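Local coordinates for putative Outer membrane protein (Helicobacter pylori, PDB 6GW5) that probably acts as a lectin-like outer membrane adhesin that fastens the bacterium to host sialylated Lewis X-type glycans, the chain here being its extracellular adhesin domain, at residues T57-F62 with C150-C155; G81-F86 with N192-G197; K259-F264 with S340-V345. All coordinates share one frame; numbering follows the deposited sequence.

Along the chain the segments of contacts 1 and 2 alternate, whereas contact 3 follows after both are closed. Helix 60-79 joins the first two: contact 1 sits at its start and contact 2 lies in the loop beyond its end, with centres about 33 Å apart. Contact 3 pairs helices 255-283 and 317-346, its centre about 25 Å from that of contact 1 and about 52 Å from that of contact 2, on the other side of the chain's centre. Helix 317-346 also touches Pro60 of segment 57-62, so one helix reaches from contact 3 to contact 1. The three thus sample an elongated, mostly helical adhesin domain, from its helical bundle to a loop-rich region.

Contact 1. Residues T57-F62 with C150-C155; sequences TQSPIF and CALSGC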
ATOM      1  N   THR A  57       7.990 -12.037 -11.170  1.00 55.59           N
ATOM      2  CA  THR A  57       7.899 -12.793  -9.917  1.00 59.72           C
ATOM      3  C   THR A  57       8.041 -11.977  -8.670  1.00 56.65           C
ATOM      4  O   THR A  57       7.520 -12.341  -7.633  1.00 57.13           O
ATOM      5  CB  THR A  57       9.030 -13.845  -9.856  1.00 63.18           C
ATOM      6  OG1 THR A  57      10.324 -13.205  -9.906  1.00 66.02           O
ATOM      7  CG2 THR A  57       8.899 -14.781 -11.033  1.00 64.92           C
ATOM      8  N   GLN A  58       8.821 -10.919  -8.781  1.00 56.86           N
ATOM      9  CA  GLN A  58       9.360 -10.223  -7.646  1.00 56.48           C
ATOM     10  C   GLN A  58       8.832  -8.752  -7.577  1.00 52.88           C
ATOM     11  O   GLN A  58       9.254  -7.980  -6.712  1.00 55.54           O
ATOM     12  CB  GLN A  58      10.895 -10.272  -7.810  1.00 62.42           C
ATOM     13  CG  GLN A  58      11.786 -10.895  -6.719  1.00 63.31           C
ATOM     14  CD  GLN A  58      11.293 -12.202  -6.102  1.00 67.12           C
ATOM     15  OE1 GLN A  58      11.259 -13.223  -6.779  1.00 72.87           O
ATOM     16  NE2 GLN A  58      10.951 -12.186  -4.785  1.00 66.13           N
ATOM     17  N   SER A  59       7.908  -8.378  -8.464  1.00 44.03           N
ATOM     18  CA  SER A  59       7.257  -7.067  -8.436  1.00 40.52           C
ATOM     19  C   SER A  59       5.989  -7.069  -7.545  1.00 39.62           C
ATOM     20  O   SER A  59       5.024  -7.731  -7.846  1.00 46.24           O
ATOM     21  CB  SER A  59       6.866  -6.671  -9.859  1.00 38.40           C
ATOM     22  OG  SER A  59       5.978  -5.565  -9.876  1.00 36.83           O
ATOM     23  N   PRO A  60       5.970  -6.273  -6.485  1.00 37.79           N
ATOM     24  CA  PRO A  60       4.770  -6.192  -5.694  1.00 35.50           C
ATOM     25  C   PRO A  60       3.557  -5.820  -6.501  1.00 35.98           C
ATOM     26  O   PRO A  60       2.476  -6.401  -6.302  1.00 34.57           O
ATOM     27  CB  PRO A  60       5.060  -5.074  -4.690  1.00 37.21           C
ATOM     28  CG  PRO A  60       6.514  -4.901  -4.675  1.00 36.18           C
ATOM     29  CD  PRO A  60       7.026  -5.367  -5.999  1.00 38.54           C
ATOM     30  N   ILE A  61       3.680  -4.845  -7.386  1.00 35.73           N
ATOM     31  CA  ILE A  61       2.494  -4.485  -8.168  1.00 38.96           C
ATOM     32  C   ILE A  61       2.107  -5.594  -9.189  1.00 39.61           C
ATOM     33  O   ILE A  61       0.915  -5.907  -9.370  1.00 37.97           O
ATOM     34  CB  ILE A  61       2.624  -3.107  -8.806  1.00 40.69           C
ATOM     35  CG1 ILE A  61       2.857  -2.019  -7.731  1.00 38.57           C
ATOM     36  CG2 ILE A  61       1.358  -2.752  -9.605  1.00 40.01           C
ATOM     37  CD1 ILE A  61       1.773  -1.881  -6.666  1.00 38.50           C
ATOM     38  N   PHE A  62       3.095  -6.248  -9.791  1.00 40.15           N
ATOM     39  CA  PHE A  62       2.791  -7.363 -10.668  1.00 40.89           C
ATOM     40  C   PHE A  62       1.988  -8.377  -9.887  1.00 37.53           C
ATOM     41  O   PHE A  62       0.966  -8.828 -10.366  1.00 36.30           O
ATOM     42  CB  PHE A  62       4.045  -8.016 -11.254  1.00 43.30           C
ATOM     43  CG  PHE A  62       3.745  -9.046 -12.289  1.00 46.73           C
ATOM     44  CD1 PHE A  62       3.567  -8.690 -13.605  1.00 51.94           C
ATOM     45  CD2 PHE A  62       3.585 -10.385 -11.937  1.00 48.24           C
ATOM     46  CE1 PHE A  62       3.253  -9.656 -14.561  1.00 57.16           C
ATOM     47  CE2 PHE A  62       3.294 -11.351 -12.882  1.00 48.47           C
ATOM     48  CZ  PHE A  62       3.128 -10.991 -14.204  1.00 51.38           C
ATOM     49  N   CYS A 150       2.816  -9.330 -19.160  1.00 58.30           N
ATOM     50  CA  CYS A 150       4.181  -8.827 -19.254  1.00 68.58           C
ATOM     51  C   CYS A 150       4.518  -8.047 -18.016  1.00 64.64           C
ATOM     52  O   CYS A 150       3.628  -7.528 -17.326  1.00 63.25           O
ATOM     53  CB  CYS A 150       4.317  -7.905 -20.461  1.00 69.96           C
ATOM     54  SG  CYS A 150       3.923  -8.785 -21.989  1.00 79.75           S
ATOM     55  N   ALA A 151       5.808  -7.945 -17.750  1.00 58.51           N
ATOM     56  CA  ALA A 151       6.283  -7.019 -16.739  1.00 56.23           C
ATOM     57  C   ALA A 151       5.753  -5.630 -17.039  1.00 47.09           C
ATOM     58  O   ALA A 151       5.403  -5.345 -18.157  1.00 50.30           O
ATOM     59  CB  ALA A 151       7.798  -7.038 -16.691  1.00 56.95           C
ATOM     60  N   LEU A 152       5.650  -4.786 -16.026  1.00 45.64           N
ATOM     61  CA  LEU A 152       5.097  -3.451 -16.195  1.00 49.14           C
ATOM     62  C   LEU A 152       5.881  -2.612 -17.189  1.00 49.86           C
ATOM     63  O   LEU A 152       5.357  -1.629 -17.697  1.00 49.67           O
ATOM     64  CB  LEU A 152       5.051  -2.701 -14.865  1.00 53.14           C
ATOM     65  CG  LEU A 152       3.847  -2.885 -13.956  1.00 54.19           C
ATOM     66  CD1 LEU A 152       3.854  -4.278 -13.390  1.00 59.32           C
ATOM     67  CD2 LEU A 152       3.908  -1.878 -12.822  1.00 54.70           C
ATOM     68  N   SER A 153       7.128  -3.001 -17.451  1.00 51.69           N
ATOM     69  CA  SER A 153       7.972  -2.358 -18.464  1.00 57.52           C
ATOM     70  C   SER A 153       7.527  -2.522 -19.924  1.00 60.90           C
ATOM     71  O   SER A 153       7.962  -1.748 -20.753  1.00 61.54           O
ATOM     72  CB  SER A 153       9.463  -2.766 -18.282  1.00 55.86           C
ATOM     73  OG  SER A 153       9.662  -4.158 -18.182  1.00 51.84           O
ATOM     74  N   GLY A 154       6.689  -3.529 -20.217  1.00 61.94           N
ATOM     75  CA  GLY A 154       6.075  -3.756 -21.534  1.00 57.27           C
ATOM     76  C   GLY A 154       6.421  -5.136 -22.064  1.00 59.15           C
ATOM     77  O   GLY A 154       7.052  -5.931 -21.358  1.00 57.94           O
ATOM     78  N   CYS A 155       6.039  -5.430 -23.309  1.00 70.24           N
ATOM     79  CA  CYS A 155       6.160  -6.802 -23.844  1.00 74.31           C
ATOM     80  C   CYS A 155       7.343  -7.053 -24.796  1.00 77.30           C
ATOM     81  O   CYS A 155       7.188  -7.568 -25.907  1.00 85.57           O
ATOM     82  CB  CYS A 155       4.830  -7.229 -24.487  1.00 79.61           C
ATOM     83  SG  CYS A 155       3.420  -7.323 -23.328  1.00 86.75           S
TER
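Phe62 and Leu152 carry the meeting of a capped helix start with a small disulfide-closed loop. Helix 60-79 begins here, with Ser59 at the N-cap, and the loop 150-155 is folded by a type I turn from Ala151 to Gly154 and locked by the Cys150-Cys155 disulfide. The Phe62 side chain can be followed outward. Its CB lies 4.3 Å from Leu152 CD1, and CG is anti to the backbone N (chi1 -173°), which carries the ring out from the helix toward Cys150. One step further, Phe62 CD1 is still 4.4 Å from Leu152 CD1, the methyl lying at the ring edge close to its plane. At CE1 the neighbour changes from methyl to carbonyl: Cys150 O lies in the ring plane, 3.5 Å from Phe62 CE1, an edge-on approach that would suit the slightly positive C-H rim, though it is no hydrogen bond. Thr56, Asn147 and Leu149 contact the ring from outside the two segments.

Leu152 divides its two methyls between neighbours. One, CD1, faces the first turn of the helix near Phe62 N and Ser59 OG, while the other, CD2, reaches Ile61 CG2 at 4.2 Å, the two side chains crossing at about a right angle. Ile61 goes on to pack against Ala230 and Val231 of helix 215-240, so the loop and two helices converge on largely buried aliphatic groups. The backbone oxygen of Leu152 is bound by the side-chain amide of Gln235 on helix 215-240.

The helix start is settled by Ser59, whose hydroxyl also bonds to Asn52 O. In the capping bond Phe62 N donates to Ser59 OG over 3.0 Å, nearly straight at 164°.

Contact 2. Residues G81-F86 with N192-G197; sequences GNYLTF and NIVIAG
Asn192 meets Tyr83 and Leu84 with two different groups. Its side-chain amide donates an N-H from ND2 to Leu84 O over 3.1 Å, with an N-H...O angle of 167°; the nitrogen comes in on a carbonyl lone pair, and the acceptor lies close to the plane of the amide. Its backbone oxygen sits over one face of the Tyr83 ring, offset toward the rim, with Tyr83 CE2 to Asn192 O at 3.3 Å. Tyr83 CG stands anti to its backbone N (chi1 -175°), which lays the ring across Asn192, and Tyr83 CE1 comes within 4.0 Å of Asn192 CB. Alongside, the methyl CG2 of Thr85 rests on Ile193 CG1 at 3.7 Å.

A second shell sets these groups. The other end of the Asn192 amide, OD1, has weak hydrogen bonds to Asn111 and Thr107, and Thr85 OG1 is tied to the carbonyl of Tyr79 at the end of helix 60-79. Lys299 NZ bonds to Tyr83 O, while Ile193 leans on Tyr292 of helix 287-293.

No backbone bond links the two segments themselves, although Thr85 is backbone-bonded to Met189 of strand 188-189. A single well-directed hydrogen bond from the buried Asn192 amide supplies the direction and, together with the weak bonds at OD1, probably limits how that amide can turn; Thr85 and Ile193 add apolar packing beside it.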
ATOM      1  N   GLY A  81     -19.156 -18.853 -15.658  1.00 38.60           N
ATOM      2  CA  GLY A  81     -18.288 -20.017 -15.789  1.00 44.08           C
ATOM      3  C   GLY A  81     -18.978 -21.113 -16.560  1.00 44.63           C
ATOM      4  O   GLY A  81     -19.458 -20.874 -17.654  1.00 48.78           O
ATOM      5  N   ASN A  82     -19.059 -22.287 -15.947  1.00 45.10           N
ATOM      6  CA  ASN A  82     -19.464 -23.528 -16.618  1.00 49.29           C
ATOM      7  C   ASN A  82     -20.875 -23.951 -16.217  1.00 49.95           C
ATOM      8  O   ASN A  82     -21.281 -25.054 -16.514  1.00 55.07           O
ATOM      9  CB  ASN A  82     -18.456 -24.680 -16.311  1.00 49.25           C
ATOM     10  CG  ASN A  82     -18.443 -25.107 -14.825  1.00 55.30           C
ATOM     11  OD1 ASN A  82     -19.315 -24.723 -14.036  1.00 58.70           O
ATOM     12  ND2 ASN A  82     -17.449 -25.907 -14.449  1.00 53.45           N
ATOM     13  N   TYR A  83     -21.608 -23.077 -15.547  1.00 50.80           N
ATOM     14  CA  TYR A  83     -22.955 -23.336 -15.057  1.00 49.17           C
ATOM     15  C   TYR A  83     -23.490 -21.988 -14.619  1.00 50.65           C
ATOM     16  O   TYR A  83     -23.256 -21.583 -13.513  1.00 49.63           O
ATOM     17  CB  TYR A  83     -22.834 -24.285 -13.884  1.00 49.28           C
ATOM     18  CG  TYR A  83     -24.066 -24.849 -13.213  1.00 51.72           C
ATOM     19  CD1 TYR A  83     -25.323 -24.319 -13.373  1.00 52.85           C
ATOM     20  CD2 TYR A  83     -23.934 -25.920 -12.371  1.00 57.24           C
ATOM     21  CE1 TYR A  83     -26.409 -24.863 -12.718  1.00 52.85           C
ATOM     22  CE2 TYR A  83     -25.001 -26.473 -11.720  1.00 55.99           C
ATOM     23  CZ  TYR A  83     -26.232 -25.945 -11.881  1.00 61.93           C
ATOM     24  OH  TYR A  83     -27.240 -26.549 -11.180  1.00 53.73           O
ATOM     25  N   LEU A  84     -24.201 -21.295 -15.501  1.00 45.28           N
ATOM     26  CA  LEU A  84     -24.710 -19.951 -15.251  1.00 40.15           C
ATOM     27  C   LEU A  84     -25.582 -19.852 -13.998  1.00 38.68           C
ATOM     28  O   LEU A  84     -26.333 -20.764 -13.681  1.00 36.20           O
ATOM     29  CB  LEU A  84     -25.404 -19.419 -16.512  1.00 43.86           C
ATOM     30  CG  LEU A  84     -24.464 -18.805 -17.595  1.00 50.85           C
ATOM     31  CD1 LEU A  84     -23.058 -19.407 -17.724  1.00 51.56           C
ATOM     32  CD2 LEU A  84     -25.124 -18.745 -18.971  1.00 48.01           C
ATOM     33  N   THR A  85     -25.406 -18.787 -13.223  1.00 39.89           N
ATOM     34  CA  THR A  85     -26.279 -18.526 -12.071  1.00 42.04           C
ATOM     35  C   THR A  85     -27.458 -17.625 -12.451  1.00 40.32           C
ATOM     36  O   THR A  85     -28.097 -17.036 -11.584  1.00 44.58           O
ATOM     37  CB  THR A  85     -25.527 -17.854 -10.912  1.00 42.93           C
ATOM     38  OG1 THR A  85     -25.140 -16.514 -11.288  1.00 42.05           O
ATOM     39  CG2 THR A  85     -24.342 -18.667 -10.516  1.00 42.47           C
ATOM     40  N   PHE A  86     -27.675 -17.459 -13.742  1.00 42.66           N
ATOM     41  CA  PHE A  86     -28.782 -16.696 -14.301  1.00 47.24           C
ATOM     42  C   PHE A  86     -29.219 -17.447 -15.563  1.00 46.45           C
ATOM     43  O   PHE A  86     -28.518 -18.379 -16.004  1.00 47.76           O
ATOM     44  CB  PHE A  86     -28.360 -15.242 -14.625  1.00 45.39           C
ATOM     45  CG  PHE A  86     -27.032 -15.127 -15.335  1.00 43.57           C
ATOM     46  CD1 PHE A  86     -25.872 -15.011 -14.610  1.00 44.60           C
ATOM     47  CD2 PHE A  86     -26.953 -15.070 -16.717  1.00 46.24           C
ATOM     48  CE1 PHE A  86     -24.649 -14.871 -15.237  1.00 50.96           C
ATOM     49  CE2 PHE A  86     -25.729 -14.956 -17.367  1.00 51.97           C
ATOM     50  CZ  PHE A  86     -24.571 -14.852 -16.625  1.00 53.82           C
ATOM     51  N   ASN A 192     -27.294 -22.240  -7.564  1.00 39.13           N
ATOM     52  CA  ASN A 192     -26.772 -22.875  -8.763  1.00 41.89           C
ATOM     53  C   ASN A 192     -25.273 -23.244  -8.669  1.00 43.97           C
ATOM     54  O   ASN A 192     -24.795 -24.089  -9.432  1.00 42.71           O
ATOM     55  CB  ASN A 192     -27.000 -21.999  -9.995  1.00 41.31           C
ATOM     56  CG  ASN A 192     -28.437 -22.034 -10.497  1.00 42.42           C
ATOM     57  OD1 ASN A 192     -29.354 -22.500  -9.808  1.00 41.22           O
ATOM     58  ND2 ASN A 192     -28.639 -21.542 -11.717  1.00 40.08           N
ATOM     59  N   ILE A 193     -24.540 -22.646  -7.738  1.00 37.25           N
ATOM     60  CA  ILE A 193     -23.123 -22.953  -7.580  1.00 34.70           C
ATOM     61  C   ILE A 193     -22.930 -24.152  -6.719  1.00 32.58           C
ATOM     62  O   ILE A 193     -23.364 -24.177  -5.561  1.00 32.74           O
ATOM     63  CB  ILE A 193     -22.350 -21.773  -6.957  1.00 37.88           C
ATOM     64  CG1 ILE A 193     -22.496 -20.523  -7.846  1.00 38.25           C
ATOM     65  CG2 ILE A 193     -20.875 -22.106  -6.817  1.00 35.39           C
ATOM     66  CD1 ILE A 193     -22.325 -19.249  -7.072  1.00 38.86           C
ATOM     67  N   VAL A 194     -22.230 -25.133  -7.273  1.00 33.40           N
ATOM     68  CA  VAL A 194     -22.008 -26.414  -6.624  1.00 36.86           C
ATOM     69  C   VAL A 194     -20.507 -26.629  -6.504  1.00 38.70           C
ATOM     70  O   VAL A 194     -19.761 -26.648  -7.527  1.00 38.98           O
ATOM     71  CB  VAL A 194     -22.659 -27.609  -7.406  1.00 36.51           C
ATOM     72  CG1 VAL A 194     -22.344 -28.934  -6.694  1.00 36.76           C
ATOM     73  CG2 VAL A 194     -24.169 -27.439  -7.528  1.00 31.58           C
ATOM     74  N   ILE A 195     -20.088 -26.774  -5.246  1.00 35.88           N
ATOM     75  CA  ILE A 195     -18.693 -26.938  -4.893  1.00 37.15           C
ATOM     76  C   ILE A 195     -18.658 -27.824  -3.668  1.00 36.94           C
ATOM     77  O   ILE A 195     -19.100 -27.445  -2.590  1.00 36.97           O
ATOM     78  CB  ILE A 195     -18.008 -25.581  -4.520  1.00 40.19           C
ATOM     79  CG1 ILE A 195     -18.065 -24.555  -5.667  1.00 39.52           C
ATOM     80  CG2 ILE A 195     -16.560 -25.824  -4.126  1.00 38.04           C
ATOM     81  CD1 ILE A 195     -17.442 -23.206  -5.344  1.00 45.48           C
ATOM     82  N   ALA A 196     -18.141 -29.018  -3.850  1.00 38.61           N
ATOM     83  CA  ALA A 196     -18.243 -30.021  -2.829  1.00 38.68           C
ATOM     84  C   ALA A 196     -17.464 -29.563  -1.611  1.00 37.77           C
ATOM     85  O   ALA A 196     -16.300 -29.171  -1.739  1.00 35.50           O
ATOM     86  CB  ALA A 196     -17.701 -31.325  -3.358  1.00 39.78           C
ATOM     87  N   GLY A 197     -18.113 -29.624  -0.450  1.00 37.78           N
ATOM     88  CA  GLY A 197     -17.499 -29.237   0.827  1.00 37.82           C
ATOM     89  C   GLY A 197     -17.679 -27.766   1.117  1.00 39.99           C
ATOM     90  O   GLY A 197     -17.105 -27.236   2.070  1.00 42.63           O
TER

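Contact 3. Residues K259-F264 with S340-V345; sequences KDIYAF and SVAKDV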
ATOM      1  N   LYS A 259      15.310  17.556  -3.128  1.00 49.17           N
ATOM      2  CA  LYS A 259      13.887  17.530  -3.485  1.00 51.14           C
ATOM      3  C   LYS A 259      13.497  16.229  -4.160  1.00 46.59           C
ATOM      4  O   LYS A 259      12.462  15.662  -3.873  1.00 41.72           O
ATOM      5  CB  LYS A 259      13.499  18.698  -4.414  1.00 61.03           C
ATOM      6  CG  LYS A 259      13.029  19.930  -3.637  1.00 75.52           C
ATOM      7  CD  LYS A 259      13.600  21.278  -4.117  1.00 85.52           C
ATOM      8  CE  LYS A 259      13.609  22.319  -2.974  1.00 88.18           C
ATOM      9  NZ  LYS A 259      12.269  22.656  -2.408  1.00 93.94           N
ATOM     10  N   ASP A 260      14.335  15.770  -5.061  1.00 44.98           N
ATOM     11  CA  ASP A 260      13.994  14.612  -5.860  1.00 49.37           C
ATOM     12  C   ASP A 260      14.001  13.324  -5.080  1.00 45.79           C
ATOM     13  O   ASP A 260      13.138  12.512  -5.247  1.00 44.85           O
ATOM     14  CB  ASP A 260      14.992  14.453  -7.028  1.00 53.51           C
ATOM     15  CG  ASP A 260      14.822  15.530  -8.111  1.00 56.37           C
ATOM     16  OD1 ASP A 260      13.826  16.326  -8.070  1.00 51.22           O
ATOM     17  OD2 ASP A 260      15.713  15.562  -8.994  1.00 60.09           O
ATOM     18  N   ILE A 261      15.020  13.115  -4.273  1.00 40.79           N
ATOM     19  CA  ILE A 261      15.083  11.903  -3.526  1.00 39.27           C
ATOM     20  C   ILE A 261      13.853  11.769  -2.615  1.00 38.66           C
ATOM     21  O   ILE A 261      13.349  10.680  -2.362  1.00 39.04           O
ATOM     22  CB  ILE A 261      16.433  11.786  -2.742  1.00 42.98           C
ATOM     23  CG1 ILE A 261      16.696  10.325  -2.332  1.00 42.13           C
ATOM     24  CG2 ILE A 261      16.487  12.725  -1.531  1.00 39.92           C
ATOM     25  CD1 ILE A 261      18.073  10.026  -1.763  1.00 43.58           C
ATOM     26  N   TYR A 262      13.401  12.873  -2.075  1.00 36.58           N
ATOM     27  CA  TYR A 262      12.287  12.821  -1.151  1.00 38.79           C
ATOM     28  C   TYR A 262      10.978  12.506  -1.851  1.00 36.19           C
ATOM     29  O   TYR A 262      10.224  11.700  -1.408  1.00 35.29           O
ATOM     30  CB  TYR A 262      12.169  14.150  -0.477  1.00 39.24           C
ATOM     31  CG  TYR A 262      11.023  14.270   0.468  1.00 38.24           C
ATOM     32  CD1 TYR A 262      10.875  13.409   1.516  1.00 41.08           C
ATOM     33  CD2 TYR A 262      10.133  15.293   0.333  1.00 39.05           C
ATOM     34  CE1 TYR A 262       9.806  13.544   2.394  1.00 43.54           C
ATOM     35  CE2 TYR A 262       9.083  15.434   1.194  1.00 40.25           C
ATOM     36  CZ  TYR A 262       8.939  14.577   2.233  1.00 42.85           C
ATOM     37  OH  TYR A 262       7.870  14.759   3.054  1.00 54.43           O
ATOM     38  N   ALA A 263      10.767  13.145  -2.976  1.00 38.95           N
ATOM     39  CA  ALA A 263       9.655  12.825  -3.850  1.00 40.06           C
ATOM     40  C   ALA A 263       9.730  11.367  -4.278  1.00 40.23           C
ATOM     41  O   ALA A 263       8.743  10.645  -4.239  1.00 38.99           O
ATOM     42  CB  ALA A 263       9.681  13.727  -5.077  1.00 37.84           C
ATOM     43  N   PHE A 264      10.924  10.935  -4.664  1.00 40.34           N
ATOM     44  CA  PHE A 264      11.139   9.558  -5.121  1.00 37.22           C
ATOM     45  C   PHE A 264      10.773   8.583  -4.020  1.00 36.91           C
ATOM     46  O   PHE A 264      10.046   7.634  -4.249  1.00 39.42           O
ATOM     47  CB  PHE A 264      12.582   9.418  -5.527  1.00 36.52           C
ATOM     48  CG  PHE A 264      12.935   8.129  -6.146  1.00 38.30           C
ATOM     49  CD1 PHE A 264      12.338   7.730  -7.301  1.00 36.48           C
ATOM     50  CD2 PHE A 264      13.961   7.347  -5.605  1.00 37.46           C
ATOM     51  CE1 PHE A 264      12.714   6.550  -7.896  1.00 38.49           C
ATOM     52  CE2 PHE A 264      14.343   6.179  -6.202  1.00 38.76           C
ATOM     53  CZ  PHE A 264      13.712   5.766  -7.347  1.00 38.52           C
ATOM     54  N   SER A 340      12.790   7.630   5.538  1.00 33.41           N
ATOM     55  CA  SER A 340      13.113   8.408   6.697  1.00 34.48           C
ATOM     56  C   SER A 340      14.494   9.083   6.548  1.00 33.82           C
ATOM     57  O   SER A 340      14.718  10.212   6.988  1.00 43.31           O
ATOM     58  CB  SER A 340      12.968   7.508   7.905  1.00 37.66           C
ATOM     59  OG  SER A 340      13.951   7.805   8.835  1.00 45.08           O
ATOM     60  N   VAL A 341      15.389   8.455   5.824  1.00 32.70           N
ATOM     61  CA  VAL A 341      16.650   9.069   5.493  1.00 32.96           C
ATOM     62  C   VAL A 341      16.452  10.131   4.439  1.00 33.41           C
ATOM     63  O   VAL A 341      17.054  11.215   4.500  1.00 30.54           O
ATOM     64  CB  VAL A 341      17.637   8.008   5.017  1.00 33.61           C
ATOM     65  CG1 VAL A 341      18.859   8.632   4.367  1.00 34.06           C
ATOM     66  CG2 VAL A 341      18.052   7.150   6.203  1.00 33.13           C
ATOM     67  N   ALA A 342      15.596   9.858   3.466  1.00 35.81           N
ATOM     68  CA  ALA A 342      15.359  10.876   2.446  1.00 37.01           C
ATOM     69  C   ALA A 342      14.725  12.110   3.048  1.00 34.65           C
ATOM     70  O   ALA A 342      14.973  13.192   2.596  1.00 40.55           O
ATOM     71  CB  ALA A 342      14.511  10.328   1.317  1.00 37.29           C
ATOM     72  N   LYS A 343      13.937  11.966   4.092  1.00 33.53           N
ATOM     73  CA  LYS A 343      13.302  13.082   4.756  1.00 36.48           C
ATOM     74  C   LYS A 343      14.378  13.901   5.392  1.00 33.68           C
ATOM     75  O   LYS A 343      14.407  15.082   5.273  1.00 35.13           O
ATOM     76  CB  LYS A 343      12.339  12.579   5.812  1.00 38.30           C
ATOM     77  CG  LYS A 343      11.052  13.319   5.923  1.00 44.03           C
ATOM     78  CD  LYS A 343      10.232  12.761   7.059  1.00 53.50           C
ATOM     79  CE  LYS A 343       9.500  13.818   7.888  1.00 57.00           C
ATOM     80  NZ  LYS A 343       9.269  15.138   7.243  1.00 58.35           N
ATOM     81  N   ASP A 344      15.277  13.250   6.077  1.00 35.30           N
ATOM     82  CA  ASP A 344      16.454  13.955   6.674  1.00 35.89           C
ATOM     83  C   ASP A 344      17.261  14.724   5.645  1.00 32.35           C
ATOM     84  O   ASP A 344      17.649  15.869   5.891  1.00 33.06           O
ATOM     85  CB  ASP A 344      17.371  12.991   7.429  1.00 37.07           C
ATOM     86  CG  ASP A 344      16.788  12.538   8.776  1.00 38.50           C
ATOM     87  OD1 ASP A 344      16.025  13.309   9.408  1.00 36.33           O
ATOM     88  OD2 ASP A 344      17.075  11.388   9.182  1.00 46.31           O
ATOM     89  N   VAL A 345      17.441  14.147   4.476  1.00 29.97           N
ATOM     90  CA  VAL A 345      18.119  14.881   3.403  1.00 32.06           C
ATOM     91  C   VAL A 345      17.299  16.093   2.954  1.00 34.51           C
ATOM     92  O   VAL A 345      17.838  17.198   2.828  1.00 37.77           O
ATOM     93  CB  VAL A 345      18.448  13.987   2.203  1.00 29.01           C
ATOM     94  CG1 VAL A 345      19.026  14.791   1.053  1.00 31.69           C
ATOM     95  CG2 VAL A 345      19.440  12.918   2.628  1.00 28.45           C
TER
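Ala342 fits against Ile261 and Tyr262 where helices 255-283 and 317-346 pack side by side in the helical bundle, running nearly antiparallel. Over these short segments the axes approach to 8.4 Å at an angle of 152°. The small residue is what meets the opposing backbone: Ala342 CB lies 3.9 Å from Ile261 O and 4.2 Å from Tyr262 CA.

Aliphatic contacts come next. Ile261 presents its CG2 branch, which touches both Ala342 CB and, at 4.2 Å, Val345 CG1; the side chains of Ile261 and Val345 cross at about a right angle. With Ile261 CG1 anti to the backbone N (chi1 -161°), CG2 falls between the backbone N and the carbonyl carbon, where it faces Ala342 and Val345. Val345 also reaches Ala258, about one turn before Ile261 on helix 255-283, and Val38 of helix 35-54, which brings a third helix into the seam.

The aromatic contact lies toward the exposed side. Tyr262 and Lys343 run alongside each other in the same direction, and Lys343 CG approaches Tyr262 CE1 obliquely at 3.7 Å, so the methylene stem does the touching. Outside the segments, the Tyr262 ring stacks with that of Tyr346, and the Asp344 carboxylate bonds to Ser28 and Asn31 of helix 3-32.

No hydrogen bond links the two segments: their cohesion comes from shape fit and apolar burial, without directed bonds.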